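Local coordinates for protein sensory rhodopsin transducer (PDB 1NC7) that probably acts as a soluble transducer of the sensory rhodopsin type and binds magnesium ions, though its exact role is unproven, at residues L50-I64 with V75-L88. Numbering follows the deposited sequence.
Sequences LCIMNTGDETAKIRI and VHEVEISPMKSLHL
Asn54 and Ile80 meet where two antiparallel ladders pack face to face in a sandwich-like fold, one of strand 50-54 with 84-88, the other of 60-64 with 75-80. Backbone bonds run the length of both ladders; at the loop end of the first, Met83 and Lys84 face Asn54 in a G1 beta bulge, and Pro82 CB rests against Gly56 O.

The Asn54 amide links the ladders. A chi1 of 179°, which sets CG beside the carbonyl carbon, carries the amide to the loop, where ND2 donates to Ile80 O at 3.0 Å across the contact and to Glu58 O at 2.9 Å, both nearly in the amide plane, while OD1 accepts from Gly56 N in an Asx turn. Ala60 N reaches Ile80 O from the opposite face of that carbonyl. A leucine in place of Asn54 would probably leave Glu58 O and Gly56 N without these partners, and Ile80 O with one donor fewer.

Between the ladders, Ile80 CD1 lies against Ile52 CB and CG2, so closely that the exact spacing is doubtful, and Ile64 CD1 meets Leu88 CD2 tip to tip. On the other face of strand 84-88, His87, whose NE2 is hydrogen-bonded to Tyr101 O of the second subunit, carries Cys51 SG over its ring, 3.6 Å from the centroid.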
loop_
_atom_site.group_PDB
_atom_site.type_symbol
_atom_site.label_atom_id
_atom_site.label_comp_id
_atom_site.label_asym_id
_atom_site.label_seq_id
_atom_site.Cartn_x
_atom_site.Cartn_y
_atom_site.Cartn_z
ATOM N N LEU D 50 -2.463 -13.660 3.624
ATOM C CA LEU D 50 -3.662 -13.023 3.109
ATOM C C LEU D 50 -4.485 -12.799 4.362
ATOM O O LEU D 50 -5.010 -13.747 4.949
ATOM C CB LEU D 50 -4.410 -13.945 2.144
ATOM C CG LEU D 50 -5.726 -13.380 1.598
ATOM C CD1 LEU D 50 -5.459 -12.088 0.832
ATOM C CD2 LEU D 50 -6.387 -14.409 0.692
ATOM N N CYS D 51 -4.574 -11.545 4.786
ATOM C CA CYS D 51 -5.302 -11.221 5.999
ATOM C C CYS D 51 -6.718 -10.790 5.690
ATOM O O CYS D 51 -6.951 -9.902 4.868
ATOM C CB CYS D 51 -4.542 -10.150 6.769
ATOM S SG CYS D 51 -2.855 -10.701 7.140
ATOM N N ILE D 52 -7.662 -11.440 6.365
ATOM C CA ILE D 52 -9.078 -11.195 6.159
ATOM C C ILE D 52 -9.770 -10.891 7.479
ATOM O O ILE D 52 -9.472 -11.509 8.501
ATOM C CB ILE D 52 -9.748 -12.444 5.551
ATOM C CG1 ILE D 52 -8.929 -12.949 4.361
ATOM C CG2 ILE D 52 -11.175 -12.119 5.129
ATOM C CD1 ILE D 52 -9.410 -14.280 3.806
HETATM N N MSE D 53 -10.685 -9.930 7.457
HETATM C CA MSE D 53 -11.432 -9.596 8.658
HETATM C C MSE D 53 -12.921 -9.598 8.347
HETATM O O MSE D 53 -13.346 -9.183 7.266
HETATM C CB MSE D 53 -10.994 -8.236 9.221
HETATM C CG MSE D 53 -11.230 -7.049 8.314
HETATM SE SE MSE D 53 -10.429 -5.413 9.008
HETATM C CE MSE D 53 -11.465 -5.262 10.633
ATOM N N ASN D 54 -13.698 -10.093 9.303
ATOM C CA ASN D 54 -15.146 -10.174 9.179
ATOM C C ASN D 54 -15.752 -9.433 10.365
ATOM O O ASN D 54 -15.680 -9.909 11.495
ATOM C CB ASN D 54 -15.580 -11.643 9.193
ATOM C CG ASN D 54 -17.087 -11.815 9.090
ATOM O OD1 ASN D 54 -17.820 -10.856 8.856
ATOM N ND2 ASN D 54 -17.553 -13.051 9.254
ATOM N N THR D 55 -16.337 -8.266 10.104
ATOM C CA THR D 55 -16.945 -7.467 11.162
ATOM C C THR D 55 -18.451 -7.685 11.221
ATOM O O THR D 55 -19.144 -7.030 11.998
ATOM C CB THR D 55 -16.693 -5.962 10.944
ATOM O OG1 THR D 55 -17.344 -5.536 9.740
ATOM C CG2 THR D 55 -15.201 -5.679 10.829
ATOM N N GLY D 56 -18.945 -8.613 10.405
ATOM C CA GLY D 56 -20.372 -8.886 10.354
ATOM C C GLY D 56 -20.897 -9.890 11.361
ATOM O O GLY D 56 -20.153 -10.399 12.202
ATOM N N ASP D 57 -22.191 -10.185 11.259
ATOM C CA ASP D 57 -22.852 -11.113 12.168
ATOM C C ASP D 57 -23.001 -12.528 11.618
ATOM O O ASP D 57 -23.563 -13.400 12.282
ATOM C CB ASP D 57 -24.233 -10.574 12.548
ATOM C CG ASP D 57 -24.167 -9.190 13.158
ATOM O OD1 ASP D 57 -23.367 -8.992 14.096
ATOM O OD2 ASP D 57 -24.918 -8.303 12.704
ATOM N N GLU D 58 -22.513 -12.755 10.404
ATOM C CA GLU D 58 -22.595 -14.078 9.803
ATOM C C GLU D 58 -21.226 -14.555 9.350
ATOM O O GLU D 58 -20.377 -13.755 8.950
ATOM C CB GLU D 58 -23.569 -14.073 8.619
ATOM C CG GLU D 58 -25.026 -13.923 9.035
ATOM C CD GLU D 58 -25.988 -13.978 7.862
ATOM O OE1 GLU D 58 -27.214 -13.900 8.099
ATOM O OE2 GLU D 58 -25.523 -14.098 6.708
ATOM N N THR D 59 -21.016 -15.864 9.428
ATOM C CA THR D 59 -19.756 -16.466 9.023
ATOM C C THR D 59 -19.526 -16.234 7.536
ATOM O O THR D 59 -20.447 -16.344 6.724
ATOM C CB THR D 59 -19.753 -17.985 9.306
ATOM O OG1 THR D 59 -19.821 -18.207 10.721
ATOM C CG2 THR D 59 -18.491 -18.637 8.754
ATOM N N ALA D 60 -18.290 -15.903 7.183
ATOM C CA ALA D 60 -17.949 -15.661 5.795
ATOM C C ALA D 60 -17.330 -16.905 5.178
ATOM O O ALA D 60 -16.409 -17.499 5.739
ATOM C CB ALA D 60 -16.978 -14.490 5.689
ATOM N N LYS D 61 -17.869 -17.309 4.033
ATOM C CA LYS D 61 -17.357 -18.455 3.295
ATOM C C LYS D 61 -16.645 -17.820 2.110
ATOM O O LYS D 61 -17.269 -17.163 1.271
ATOM C CB LYS D 61 -18.507 -19.346 2.827
ATOM C CG LYS D 61 -19.309 -19.950 3.971
ATOM C CD LYS D 61 -20.459 -20.797 3.455
ATOM C CE LYS D 61 -21.271 -21.382 4.601
ATOM N NZ LYS D 61 -22.418 -22.196 4.106
ATOM N N ILE D 62 -15.336 -18.011 2.051
ATOM C CA ILE D 62 -14.538 -17.397 1.010
ATOM C C ILE D 62 -13.847 -18.375 0.073
ATOM O O ILE D 62 -13.192 -19.321 0.509
ATOM C CB ILE D 62 -13.483 -16.477 1.654
ATOM C CG1 ILE D 62 -14.163 -15.557 2.673
ATOM C CG2 ILE D 62 -12.807 -15.633 0.599
ATOM C CD1 ILE D 62 -13.210 -14.689 3.453
ATOM N N ARG D 63 -14.018 -18.133 -1.224
ATOM C CA ARG D 63 -13.403 -18.942 -2.266
ATOM C C ARG D 63 -12.211 -18.133 -2.769
ATOM O O ARG D 63 -12.376 -17.013 -3.259
ATOM C CB ARG D 63 -14.399 -19.180 -3.405
ATOM C CG ARG D 63 -13.820 -19.921 -4.596
ATOM C CD ARG D 63 -14.892 -20.226 -5.631
ATOM N NE ARG D 63 -15.562 -19.018 -6.100
ATOM C CZ ARG D 63 -16.521 -19.004 -7.021
ATOM N NH1 ARG D 63 -16.926 -20.138 -7.578
ATOM N NH2 ARG D 63 -17.077 -17.857 -7.385
ATOM N N ILE D 64 -11.015 -18.693 -2.626
ATOM C CA ILE D 64 -9.793 -18.011 -3.038
ATOM C C ILE D 64 -9.218 -18.633 -4.301
ATOM O O ILE D 64 -8.791 -19.787 -4.291
ATOM C CB ILE D 64 -8.717 -18.083 -1.940
ATOM C CG1 ILE D 64 -9.304 -17.631 -0.598
ATOM C CG2 ILE D 64 -7.530 -17.205 -2.324
ATOM C CD1 ILE D 64 -8.369 -17.814 0.575
ATOM N N VAL D 75 -8.056 -23.342 -6.783
ATOM C CA VAL D 75 -9.000 -22.721 -5.865
ATOM C C VAL D 75 -9.021 -23.353 -4.481
ATOM O O VAL D 75 -9.098 -24.571 -4.347
ATOM C CB VAL D 75 -10.436 -22.779 -6.434
ATOM C CG1 VAL D 75 -11.393 -22.040 -5.513
ATOM C CG2 VAL D 75 -10.469 -22.186 -7.836
ATOM N N HIS D 76 -8.954 -22.504 -3.458
ATOM C CA HIS D 76 -8.992 -22.936 -2.069
ATOM C C HIS D 76 -10.193 -22.292 -1.393
ATOM O O HIS D 76 -10.781 -21.346 -1.925
ATOM C CB HIS D 76 -7.716 -22.524 -1.332
ATOM C CG HIS D 76 -6.523 -23.361 -1.672
ATOM N ND1 HIS D 76 -5.795 -23.190 -2.829
ATOM C CD2 HIS D 76 -5.947 -24.393 -1.012
ATOM C CE1 HIS D 76 -4.818 -24.081 -2.866
ATOM N NE2 HIS D 76 -4.890 -24.822 -1.776
ATOM N N GLU D 77 -10.554 -22.805 -0.222
ATOM C CA GLU D 77 -11.691 -22.288 0.529
ATOM C C GLU D 77 -11.338 -22.107 1.998
ATOM O O GLU D 77 -10.584 -22.895 2.569
ATOM C CB GLU D 77 -12.874 -23.257 0.425
ATOM C CG GLU D 77 -13.416 -23.473 -0.980
ATOM C CD GLU D 77 -14.323 -22.348 -1.444
ATOM O OE1 GLU D 77 -14.840 -22.430 -2.578
ATOM O OE2 GLU D 77 -14.526 -21.386 -0.673
ATOM N N VAL D 78 -11.883 -21.058 2.603
ATOM C CA VAL D 78 -11.668 -20.784 4.019
ATOM C C VAL D 78 -12.938 -20.164 4.582
ATOM O O VAL D 78 -13.794 -19.686 3.834
ATOM C CB VAL D 78 -10.493 -19.795 4.265
ATOM C CG1 VAL D 78 -9.216 -20.328 3.637
ATOM C CG2 VAL D 78 -10.838 -18.416 3.719
ATOM N N GLU D 79 -13.069 -20.192 5.902
ATOM C CA GLU D 79 -14.231 -19.605 6.554
ATOM C C GLU D 79 -13.754 -18.738 7.707
ATOM O O GLU D 79 -12.746 -19.038 8.344
ATOM C CB GLU D 79 -15.169 -20.693 7.083
ATOM C CG GLU D 79 -15.686 -21.638 6.014
ATOM C CD GLU D 79 -16.765 -22.569 6.531
ATOM O OE1 GLU D 79 -16.567 -23.169 7.608
ATOM O OE2 GLU D 79 -17.808 -22.706 5.855
ATOM N N ILE D 80 -14.477 -17.654 7.964
ATOM C CA ILE D 80 -14.125 -16.752 9.053
ATOM C C ILE D 80 -15.378 -16.376 9.824
ATOM O O ILE D 80 -16.325 -15.829 9.263
ATOM C CB ILE D 80 -13.454 -15.480 8.525
ATOM C CG1 ILE D 80 -12.247 -15.859 7.669
ATOM C CG2 ILE D 80 -13.018 -14.600 9.694
ATOM C CD1 ILE D 80 -11.519 -14.684 7.093
ATOM N N SER D 81 -15.368 -16.680 11.116
ATOM C CA SER D 81 -16.499 -16.404 11.991
ATOM C C SER D 81 -16.720 -14.910 12.210
ATOM O O SER D 81 -15.843 -14.091 11.933
ATOM C CB SER D 81 -16.287 -17.102 13.335
ATOM O OG SER D 81 -16.087 -18.494 13.150
ATOM N N PRO D 82 -17.910 -14.538 12.701
ATOM C CA PRO D 82 -18.255 -13.138 12.960
ATOM C C PRO D 82 -17.285 -12.458 13.926
ATOM O O PRO D 82 -16.858 -13.059 14.912
ATOM C CB PRO D 82 -19.663 -13.236 13.541
ATOM C CG PRO D 82 -20.223 -14.440 12.860
ATOM C CD PRO D 82 -19.074 -15.412 12.937
HETATM N N MSE D 83 -16.949 -11.205 13.631
HETATM C CA MSE D 83 -16.044 -10.419 14.463
HETATM C C MSE D 83 -14.727 -11.132 14.743
HETATM O O MSE D 83 -14.258 -11.179 15.882
HETATM C CB MSE D 83 -16.737 -10.050 15.778
HETATM C CG MSE D 83 -17.915 -9.094 15.606
HETATM SE SE MSE D 83 -17.396 -7.346 14.940
HETATM C CE MSE D 83 -16.834 -6.550 16.609
ATOM N N LYS D 84 -14.129 -11.679 13.690
ATOM C CA LYS D 84 -12.863 -12.387 13.806
ATOM C C LYS D 84 -11.892 -11.981 12.706
ATOM O O LYS D 84 -12.288 -11.442 11.673
ATOM C CB LYS D 84 -13.081 -13.902 13.728
ATOM C CG LYS D 84 -13.751 -14.522 14.946
ATOM C CD LYS D 84 -12.825 -14.487 16.151
ATOM C CE LYS D 84 -13.326 -15.375 17.285
ATOM N NZ LYS D 84 -14.533 -14.835 17.959
ATOM N N SER D 85 -10.616 -12.252 12.955
ATOM C CA SER D 85 -9.542 -11.968 12.017
ATOM C C SER D 85 -8.971 -13.308 11.569
ATOM O O SER D 85 -9.068 -14.305 12.289
ATOM C CB SER D 85 -8.439 -11.157 12.714
ATOM O OG SER D 85 -7.293 -10.990 11.886
ATOM N N LEU D 86 -8.399 -13.336 10.372
ATOM C CA LEU D 86 -7.768 -14.545 9.870
ATOM C C LEU D 86 -6.558 -14.158 9.034
ATOM O O LEU D 86 -6.691 -13.481 8.018
ATOM C CB LEU D 86 -8.731 -15.368 9.008
ATOM C CG LEU D 86 -8.087 -16.611 8.378
ATOM C CD1 LEU D 86 -7.646 -17.574 9.470
ATOM C CD2 LEU D 86 -9.071 -17.289 7.436
ATOM N N HIS D 87 -5.373 -14.556 9.482
ATOM C CA HIS D 87 -4.158 -14.274 8.722
ATOM C C HIS D 87 -3.797 -15.600 8.064
ATOM O O HIS D 87 -3.138 -16.447 8.666
ATOM C CB HIS D 87 -3.018 -13.798 9.635
ATOM C CG HIS D 87 -3.221 -12.423 10.197
ATOM N ND1 HIS D 87 -2.172 -11.563 10.449
ATOM C CD2 HIS D 87 -4.342 -11.770 10.587
ATOM C CE1 HIS D 87 -2.639 -10.441 10.969
ATOM N NE2 HIS D 87 -3.953 -10.540 11.063
ATOM N N LEU D 88 -4.245 -15.775 6.826
ATOM C CA LEU D 88 -4.008 -17.017 6.097
ATOM C C LEU D 88 -2.614 -17.122 5.491
ATOM O O LEU D 88 -2.223 -16.304 4.655
ATOM C CB LEU D 88 -5.056 -17.170 4.993
ATOM C CG LEU D 88 -4.994 -18.457 4.168
ATOM C CD1 LEU D 88 -5.314 -19.653 5.055
ATOM C CD2 LEU D 88 -5.982 -18.363 3.019
#